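Local coordinates for protein rhamnonate dehydratase (Gibberella zeae PH-1, PDB 3FXG) that probably dehydrates the sugar acid L-rhamnonate in a magnesium-dependent reaction of the enolase-superfamily kind, at residues G328-H333 / F385-N390; P9-I14 / F100-D105. All coordinates share one frame; numbering follows the deposited sequence.

Contact 1. Residues G328-H333 / F385-N390; sequences GPYSYH and FGLTIN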
ATOM      1  N   GLY A 328      -3.187 -35.444  20.360  1.00 21.24           N
ATOM      2  CA  GLY A 328      -3.930 -36.690  20.488  1.00 18.45           C
ATOM      3  C   GLY A 328      -5.393 -36.625  20.065  1.00 17.23           C
ATOM      4  O   GLY A 328      -5.732 -35.896  19.136  1.00 15.42           O
ATOM      5  N   PRO A 329      -6.287 -37.384  20.722  1.00 16.53           N
ATOM      6  CA  PRO A 329      -7.721 -37.402  20.398  1.00 16.18           C
ATOM      7  C   PRO A 329      -8.382 -36.025  20.307  1.00 15.49           C
ATOM      8  O   PRO A 329      -9.327 -35.833  19.541  1.00 14.22           O
ATOM      9  CB  PRO A 329      -8.310 -38.255  21.512  1.00 16.58           C
ATOM     10  CG  PRO A 329      -7.213 -39.252  21.758  1.00 19.15           C
ATOM     11  CD  PRO A 329      -5.981 -38.373  21.773  1.00 18.52           C
ATOM     12  N   TYR A 330      -7.899 -35.068  21.090  1.00 15.70           N
ATOM     13  CA  TYR A 330      -8.472 -33.728  21.052  1.00 15.06           C
ATOM     14  C   TYR A 330      -8.279 -33.136  19.661  1.00 16.41           C
ATOM     15  O   TYR A 330      -9.081 -32.320  19.203  1.00 16.74           O
ATOM     16  CB  TYR A 330      -7.816 -32.837  22.108  1.00 13.81           C
ATOM     17  CG  TYR A 330      -7.890 -33.430  23.494  1.00 14.67           C
ATOM     18  CD1 TYR A 330      -9.091 -33.942  23.986  1.00 15.80           C
ATOM     19  CD2 TYR A 330      -6.758 -33.508  24.303  1.00 14.97           C
ATOM     20  CE1 TYR A 330      -9.163 -34.524  25.247  1.00 15.44           C
ATOM     21  CE2 TYR A 330      -6.819 -34.088  25.568  1.00 15.65           C
ATOM     22  CZ  TYR A 330      -8.024 -34.594  26.030  1.00 16.04           C
ATOM     23  OH  TYR A 330      -8.091 -35.188  27.267  1.00 16.19           O
ATOM     24  N   SER A 331      -7.211 -33.551  18.988  1.00 14.65           N
ATOM     25  CA  SER A 331      -6.946 -33.073  17.642  1.00 16.41           C
ATOM     26  C   SER A 331      -7.525 -34.032  16.603  1.00 14.69           C
ATOM     27  O   SER A 331      -7.972 -33.600  15.542  1.00 14.79           O
ATOM     28  CB  SER A 331      -5.441 -32.893  17.422  1.00 18.93           C
ATOM     29  OG  SER A 331      -4.724 -34.050  17.813  1.00 26.19           O
ATOM     30  N   TYR A 332      -7.541 -35.328  16.905  1.00 14.82           N
ATOM     31  CA  TYR A 332      -8.080 -36.298  15.954  1.00 12.69           C
ATOM     32  C   TYR A 332      -9.539 -36.003  15.626  1.00 12.07           C
ATOM     33  O   TYR A 332      -9.930 -35.989  14.459  1.00 11.83           O
ATOM     34  CB  TYR A 332      -7.970 -37.732  16.495  1.00 14.07           C
ATOM     35  CG  TYR A 332      -6.580 -38.120  16.949  1.00 15.84           C
ATOM     36  CD1 TYR A 332      -5.455 -37.448  16.472  1.00 15.42           C
ATOM     37  CD2 TYR A 332      -6.388 -39.160  17.863  1.00 17.31           C
ATOM     38  CE1 TYR A 332      -4.179 -37.794  16.893  1.00 16.68           C
ATOM     39  CE2 TYR A 332      -5.111 -39.515  18.289  1.00 16.80           C
ATOM     40  CZ  TYR A 332      -4.014 -38.825  17.800  1.00 17.17           C
ATOM     41  OH  TYR A 332      -2.747 -39.149  18.223  1.00 18.89           O
ATOM     42  N   HIS A 333     -10.344 -35.761  16.655  1.00 10.88           N
ATOM     43  CA  HIS A 333     -11.758 -35.485  16.442  1.00 13.13           C
ATOM     44  C   HIS A 333     -11.968 -34.215  15.632  1.00 13.16           C
ATOM     45  O   HIS A 333     -12.938 -34.096  14.885  1.00 11.70           O
ATOM     46  CB  HIS A 333     -12.493 -35.383  17.780  1.00 12.29           C
ATOM     47  CG  HIS A 333     -12.827 -36.711  18.390  1.00 12.72           C
ATOM     48  ND1 HIS A 333     -11.875 -37.540  18.945  1.00 15.64           N
ATOM     49  CD2 HIS A 333     -14.013 -37.348  18.541  1.00 11.42           C
ATOM     50  CE1 HIS A 333     -12.460 -38.627  19.417  1.00 10.45           C
ATOM     51  NE2 HIS A 333     -13.757 -38.535  19.184  1.00 14.95           N
ATOM     52  N   PHE A 385     -14.428 -37.877  23.933  1.00 12.72           N
ATOM     53  CA  PHE A 385     -13.124 -38.005  23.297  1.00 14.19           C
ATOM     54  C   PHE A 385     -12.610 -39.440  23.388  1.00 14.44           C
ATOM     55  O   PHE A 385     -11.483 -39.733  22.994  1.00 14.37           O
ATOM     56  CB  PHE A 385     -12.121 -37.021  23.917  1.00 13.52           C
ATOM     57  CG  PHE A 385     -12.291 -35.602  23.429  1.00 12.94           C
ATOM     58  CD1 PHE A 385     -12.101 -35.290  22.084  1.00 12.90           C
ATOM     59  CD2 PHE A 385     -12.664 -34.585  24.302  1.00 12.64           C
ATOM     60  CE1 PHE A 385     -12.280 -33.989  21.616  1.00 12.38           C
ATOM     61  CE2 PHE A 385     -12.847 -33.276  23.845  1.00 11.25           C
ATOM     62  CZ  PHE A 385     -12.655 -32.979  22.502  1.00 10.22           C
ATOM     63  N   GLY A 386     -13.458 -40.323  23.908  1.00 14.64           N
ATOM     64  CA  GLY A 386     -13.132 -41.738  24.008  1.00 15.68           C
ATOM     65  C   GLY A 386     -11.957 -42.186  24.854  1.00 16.82           C
ATOM     66  O   GLY A 386     -11.459 -43.300  24.676  1.00 17.61           O
ATOM     67  N   LEU A 387     -11.515 -41.345  25.781  1.00 17.26           N
ATOM     68  CA  LEU A 387     -10.389 -41.701  26.636  1.00 18.12           C
ATOM     69  C   LEU A 387     -10.873 -42.151  28.008  1.00 19.71           C
ATOM     70  O   LEU A 387     -11.664 -41.468  28.653  1.00 19.64           O
ATOM     71  CB  LEU A 387      -9.439 -40.511  26.781  1.00 18.07           C
ATOM     72  CG  LEU A 387      -8.733 -40.082  25.494  1.00 17.89           C
ATOM     73  CD1 LEU A 387      -8.025 -38.755  25.713  1.00 19.98           C
ATOM     74  CD2 LEU A 387      -7.746 -41.155  25.068  1.00 20.34           C
ATOM     75  N   THR A 388     -10.393 -43.310  28.445  1.00 20.59           N
ATOM     76  CA  THR A 388     -10.780 -43.853  29.737  1.00 21.30           C
ATOM     77  C   THR A 388      -9.591 -43.822  30.687  1.00 20.14           C
ATOM     78  O   THR A 388      -8.532 -44.381  30.398  1.00 18.93           O
ATOM     79  CB  THR A 388     -11.277 -45.299  29.596  1.00 22.81           C
ATOM     80  OG1 THR A 388     -10.219 -46.115  29.085  1.00 28.85           O
ATOM     81  CG2 THR A 388     -12.440 -45.364  28.632  1.00 22.81           C
ATOM     82  N   ILE A 389      -9.773 -43.159  31.822  1.00 20.89           N
ATOM     83  CA  ILE A 389      -8.714 -43.036  32.808  1.00 20.66           C
ATOM     84  C   ILE A 389      -8.261 -44.383  33.358  1.00 22.11           C
ATOM     85  O   ILE A 389      -9.074 -45.238  33.717  1.00 21.84           O
ATOM     86  CB  ILE A 389      -9.158 -42.123  33.973  1.00 21.35           C
ATOM     87  CG1 ILE A 389      -9.410 -40.709  33.442  1.00 20.23           C
ATOM     88  CG2 ILE A 389      -8.095 -42.102  35.062  1.00 21.97           C
ATOM     89  CD1 ILE A 389      -9.893 -39.726  34.489  1.00 22.43           C
ATOM     90  N   ASN A 390      -6.947 -44.563  33.404  1.00 22.00           N
ATOM     91  CA  ASN A 390      -6.340 -45.783  33.917  1.00 22.84           C
ATOM     92  C   ASN A 390      -6.486 -45.779  35.441  1.00 23.66           C
ATOM     93  O   ASN A 390      -5.953 -44.901  36.116  1.00 22.15           O
ATOM     94  CB  ASN A 390      -4.864 -45.812  33.511  1.00 22.42           C
ATOM     95  CG  ASN A 390      -4.111 -46.983  34.104  1.00 23.24           C
ATOM     96  OD1 ASN A 390      -4.701 -47.884  34.695  1.00 23.54           O
ATOM     97  ND2 ASN A 390      -2.794 -46.978  33.939  1.00 23.77           N
TER

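Contact 2. Residues P9-I14 / F100-D105; sequences PKIKAI and FLIGAD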
ATOM      1  N   PRO A   9     -28.652 -32.138  31.524  1.00 18.08           N
ATOM      2  CA  PRO A   9     -28.098 -31.914  32.863  1.00 18.67           C
ATOM      3  C   PRO A   9     -27.168 -30.700  32.913  1.00 18.76           C
ATOM      4  O   PRO A   9     -26.429 -30.436  31.966  1.00 19.26           O
ATOM      5  CB  PRO A   9     -27.368 -33.225  33.158  1.00 19.44           C
ATOM      6  CG  PRO A   9     -26.957 -33.702  31.798  1.00 20.29           C
ATOM      7  CD  PRO A   9     -28.188 -33.420  30.966  1.00 19.26           C
ATOM      8  N   LYS A  10     -27.226 -29.959  34.015  1.00 18.85           N
ATOM      9  CA  LYS A  10     -26.387 -28.778  34.205  1.00 18.10           C
ATOM     10  C   LYS A  10     -25.071 -29.194  34.862  1.00 17.11           C
ATOM     11  O   LYS A  10     -24.937 -30.322  35.330  1.00 16.80           O
ATOM     12  CB  LYS A  10     -27.090 -27.767  35.115  1.00 19.68           C
ATOM     13  CG  LYS A  10     -28.408 -27.213  34.587  1.00 22.73           C
ATOM     14  CD  LYS A  10     -28.205 -26.358  33.348  1.00 24.84           C
ATOM     15  CE  LYS A  10     -29.344 -25.353  33.182  1.00 25.83           C
ATOM     16  NZ  LYS A  10     -30.678 -26.007  33.102  1.00 26.55           N
ATOM     17  N   ILE A  11     -24.103 -28.281  34.894  1.00 15.91           N
ATOM     18  CA  ILE A  11     -22.818 -28.568  35.525  1.00 14.81           C
ATOM     19  C   ILE A  11     -23.010 -28.522  37.035  1.00 16.09           C
ATOM     20  O   ILE A  11     -23.519 -27.539  37.578  1.00 17.21           O
ATOM     21  CB  ILE A  11     -21.745 -27.535  35.136  1.00 13.60           C
ATOM     22  CG1 ILE A  11     -21.436 -27.644  33.642  1.00 12.49           C
ATOM     23  CG2 ILE A  11     -20.488 -27.754  35.974  1.00 13.81           C
ATOM     24  CD1 ILE A  11     -20.535 -26.532  33.126  1.00 12.93           C
ATOM     25  N   LYS A  12     -22.588 -29.586  37.704  1.00 16.50           N
ATOM     26  CA  LYS A  12     -22.725 -29.698  39.149  1.00 17.65           C
ATOM     27  C   LYS A  12     -21.438 -29.367  39.892  1.00 17.06           C
ATOM     28  O   LYS A  12     -21.462 -28.660  40.905  1.00 17.75           O
ATOM     29  CB  LYS A  12     -23.169 -31.118  39.510  1.00 19.72           C
ATOM     30  CG  LYS A  12     -23.294 -31.378  41.003  1.00 23.82           C
ATOM     31  CD  LYS A  12     -23.716 -32.815  41.266  1.00 26.88           C
ATOM     32  CE  LYS A  12     -23.871 -33.082  42.758  1.00 31.18           C
ATOM     33  NZ  LYS A  12     -24.358 -34.466  43.031  1.00 32.48           N
ATOM     34  N   ALA A  13     -20.316 -29.872  39.392  1.00 15.67           N
ATOM     35  CA  ALA A  13     -19.039 -29.634  40.043  1.00 16.04           C
ATOM     36  C   ALA A  13     -17.855 -29.755  39.097  1.00 17.28           C
ATOM     37  O   ALA A  13     -17.960 -30.335  38.013  1.00 16.49           O
ATOM     38  CB  ALA A  13     -18.866 -30.614  41.203  1.00 18.25           C
ATOM     39  N   ILE A  14     -16.729 -29.187  39.516  1.00 15.91           N
ATOM     40  CA  ILE A  14     -15.505 -29.255  38.738  1.00 16.03           C
ATOM     41  C   ILE A  14     -14.362 -29.589  39.686  1.00 16.02           C
ATOM     42  O   ILE A  14     -14.252 -29.021  40.773  1.00 17.34           O
ATOM     43  CB  ILE A  14     -15.209 -27.923  38.001  1.00 18.06           C
ATOM     44  CG1 ILE A  14     -13.910 -28.051  37.200  1.00 17.40           C
ATOM     45  CG2 ILE A  14     -15.112 -26.780  38.992  1.00 18.59           C
ATOM     46  CD1 ILE A  14     -13.697 -26.935  36.185  1.00 20.70           C
ATOM     47  N   PHE A 100     -17.901 -19.430  36.576  1.00 11.68           N
ATOM     48  CA  PHE A 100     -18.675 -19.358  35.338  1.00 13.98           C
ATOM     49  C   PHE A 100     -19.302 -20.694  34.960  1.00 14.09           C
ATOM     50  O   PHE A 100     -20.251 -20.744  34.173  1.00 14.21           O
ATOM     51  CB  PHE A 100     -17.773 -18.909  34.186  1.00 13.16           C
ATOM     52  CG  PHE A 100     -17.044 -17.630  34.452  1.00 13.32           C
ATOM     53  CD1 PHE A 100     -17.724 -16.417  34.465  1.00 14.46           C
ATOM     54  CD2 PHE A 100     -15.677 -17.636  34.708  1.00 13.69           C
ATOM     55  CE1 PHE A 100     -17.052 -15.226  34.730  1.00 15.05           C
ATOM     56  CE2 PHE A 100     -14.996 -16.450  34.976  1.00 14.68           C
ATOM     57  CZ  PHE A 100     -15.686 -15.243  34.987  1.00 14.00           C
ATOM     58  N   LEU A 101     -18.781 -21.768  35.536  1.00 13.79           N
ATOM     59  CA  LEU A 101     -19.243 -23.110  35.206  1.00 14.53           C
ATOM     60  C   LEU A 101     -20.342 -23.725  36.062  1.00 14.68           C
ATOM     61  O   LEU A 101     -21.268 -24.334  35.530  1.00 14.04           O
ATOM     62  CB  LEU A 101     -18.041 -24.054  35.194  1.00 14.04           C
ATOM     63  CG  LEU A 101     -16.847 -23.580  34.362  1.00 14.79           C
ATOM     64  CD1 LEU A 101     -15.652 -24.476  34.630  1.00 13.85           C
ATOM     65  CD2 LEU A 101     -17.214 -23.578  32.885  1.00 14.15           C
ATOM     66  N   ILE A 102     -20.241 -23.591  37.381  1.00 15.72           N
ATOM     67  CA  ILE A 102     -21.239 -24.198  38.258  1.00 15.47           C
ATOM     68  C   ILE A 102     -22.659 -23.728  37.963  1.00 14.77           C
ATOM     69  O   ILE A 102     -22.939 -22.531  37.947  1.00 15.22           O
ATOM     70  CB  ILE A 102     -20.923 -23.933  39.751  1.00 17.10           C
ATOM     71  CG1 ILE A 102     -19.476 -24.328  40.066  1.00 16.25           C
ATOM     72  CG2 ILE A 102     -21.878 -24.736  40.629  1.00 17.40           C
ATOM     73  CD1 ILE A 102     -19.127 -25.758  39.705  1.00 18.11           C
ATOM     74  N   GLY A 103     -23.550 -24.688  37.722  1.00 15.93           N
ATOM     75  CA  GLY A 103     -24.941 -24.372  37.437  1.00 15.21           C
ATOM     76  C   GLY A 103     -25.245 -24.053  35.983  1.00 15.66           C
ATOM     77  O   GLY A 103     -26.406 -23.879  35.613  1.00 14.57           O
ATOM     78  N   ALA A 104     -24.210 -23.989  35.151  1.00 14.78           N
ATOM     79  CA  ALA A 104     -24.390 -23.670  33.734  1.00 14.23           C
ATOM     80  C   ALA A 104     -24.760 -24.869  32.871  1.00 13.97           C
ATOM     81  O   ALA A 104     -24.515 -26.017  33.238  1.00 14.94           O
ATOM     82  CB  ALA A 104     -23.116 -23.021  33.184  1.00 15.05           C
ATOM     83  N   ASP A 105     -25.369 -24.588  31.723  1.00 13.53           N
ATOM     84  CA  ASP A 105     -25.744 -25.627  30.773  1.00 14.48           C
ATOM     85  C   ASP A 105     -24.456 -25.876  29.994  1.00 14.27           C
ATOM     86  O   ASP A 105     -23.936 -24.967  29.351  1.00 14.62           O
ATOM     87  CB  ASP A 105     -26.831 -25.114  29.820  1.00 16.07           C
ATOM     88  CG  ASP A 105     -27.413 -26.214  28.946  1.00 17.41           C
ATOM     89  OD1 ASP A 105     -26.636 -27.021  28.391  1.00 17.37           O
ATOM     90  OD2 ASP A 105     -28.652 -26.267  28.807  1.00 18.47           O
TER
HETATM   91  O   HOH W   1     -30.345 -24.766  30.135  1.00 23.92           O
HETATM   92  O   HOH W   2     -30.361 -27.644  31.070  1.00 26.28           O

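Contact 1. Residues G328-H333 / F385-N390
Phe385 meets Tyr330 with its face and His333 with its edge, and the three rings form an aromatic cluster in which each of these two pairs is T-shaped (edge-to-face). The cluster joins the first turn of helix 329-335, in the enolase C-terminal barrel domain, to the loop that follows strand 374-376. Phe385 plays both roles in it. Its face receives the edge of Tyr330, with CD1 of Tyr330 lying 3.5 Å above the phenyl plane over the ring centre and the two planes turned 88° apart. Its own edge in turn points at the imidazole, where Phe385 CD1 stands over one face of His333, offset toward the rim, with the planes at 83°. The chi1 of Phe385 (-78°) sets CG anti to the carbonyl carbon, which places Phe385 CG 3.6 Å from Tyr330 CD1.

Beside the cluster, Leu387 and Pro329 cross at about a right angle, Leu387 CD2 reaching to 3.9 Å from Pro329 CG. The other branch, CD1, approaches the phenol end of Tyr330, lying 3.9 Å from its OH. No hydrogen bond links the two segments, so shape and ring orientation carry the contact. The surroundings close it in: Leu138 of helix 128-148 touches both Tyr330 and Phe385, while Tyr330 OH hydrogen-bonds to Thr82 N on strand 78-84, tying the cluster to the N-terminal domain.

The imidazole is held by its own helix. Pro329 O accepts both His333 N and, at 3.1 Å, His333 ND1, the two donors arriving from opposite faces of the carbonyl plane.

Contact 2. Residues P9-I14 / F100-D105
Ile11 and the turn from Leu101 to Ala104 are joined by two backbone hydrogen bonds. Ile11 N donates to Ala104 O at 2.8 Å, and Gly103 N returns a bond to Ile11 O at 2.9 Å, so both polar backbone atoms of this one residue are engaged by the turn. The Ile11 side chain packs against another carbonyl: its CB and CD1 each lie 3.3 Å from Leu101 O. That oxygen also accepts Ala104 N, the bond that closes the type II beta turn. Gly103 occupies the turn position with positive phi (85°), which suits a residue without a side chain.

Apolar contacts continue along the strand. Ile14 CD1 meets Leu101 CD1 at 3.5 Å, the two side chains crossing obliquely; chi1 of Ile14 (180°) carries CG1, the branch bearing this methyl, anti to the backbone N. Ile102 begins by pointing away, yet its CD1 comes back to 3.9 Å from Ala13 CA.

At the other end, Lys10 lays its CD 3.6 Å from Asp105 CA. Its NZ and Asp105 OD2 are 4.8 Å apart and linked through two waters, which accept from the amine, one of them only weakly, and donate to OD2. Arg107 forms a direct salt bridge with the same OD2, which would probably help stabilise its negative charge.

Farther out, Leu140 of helix 128-148 and Ile71 of strand 66-73 pack on Ile11. Strand 11-19 pairs with strand 66-73 through a classic beta bulge, in which Lys12 and Ala13 lie opposite Glu72. The contact seats the end of helix 86-101 and its turn against the beginning of strand 11-19, an inner strand of the four-stranded antiparallel sheet in an enolase-type N-terminal alpha+beta domain.

Contact 2 is complete before contact 1 opens along the chain, and their centres lie 22 Å apart, with nearest atoms about 12 Å from each other. They represent the two domains of the enolase fold: 9-14 / 100-105 joins strand 11-19 to the end of helix 86-101, whereas 328-333 / 385-390 lies in the barrel domain. Helix 128-148 packs against both, through Leu140 at contact 2 and Leu138 and Trp141 at contact 1. Strand 11-19 of contact 2 belongs to the four-stranded antiparallel sheet, whose strand 78-84 packs on contact 1 through Tyr330 and Ile389. The pair illustrates how shared elements can connect separate local contacts across a domain boundary.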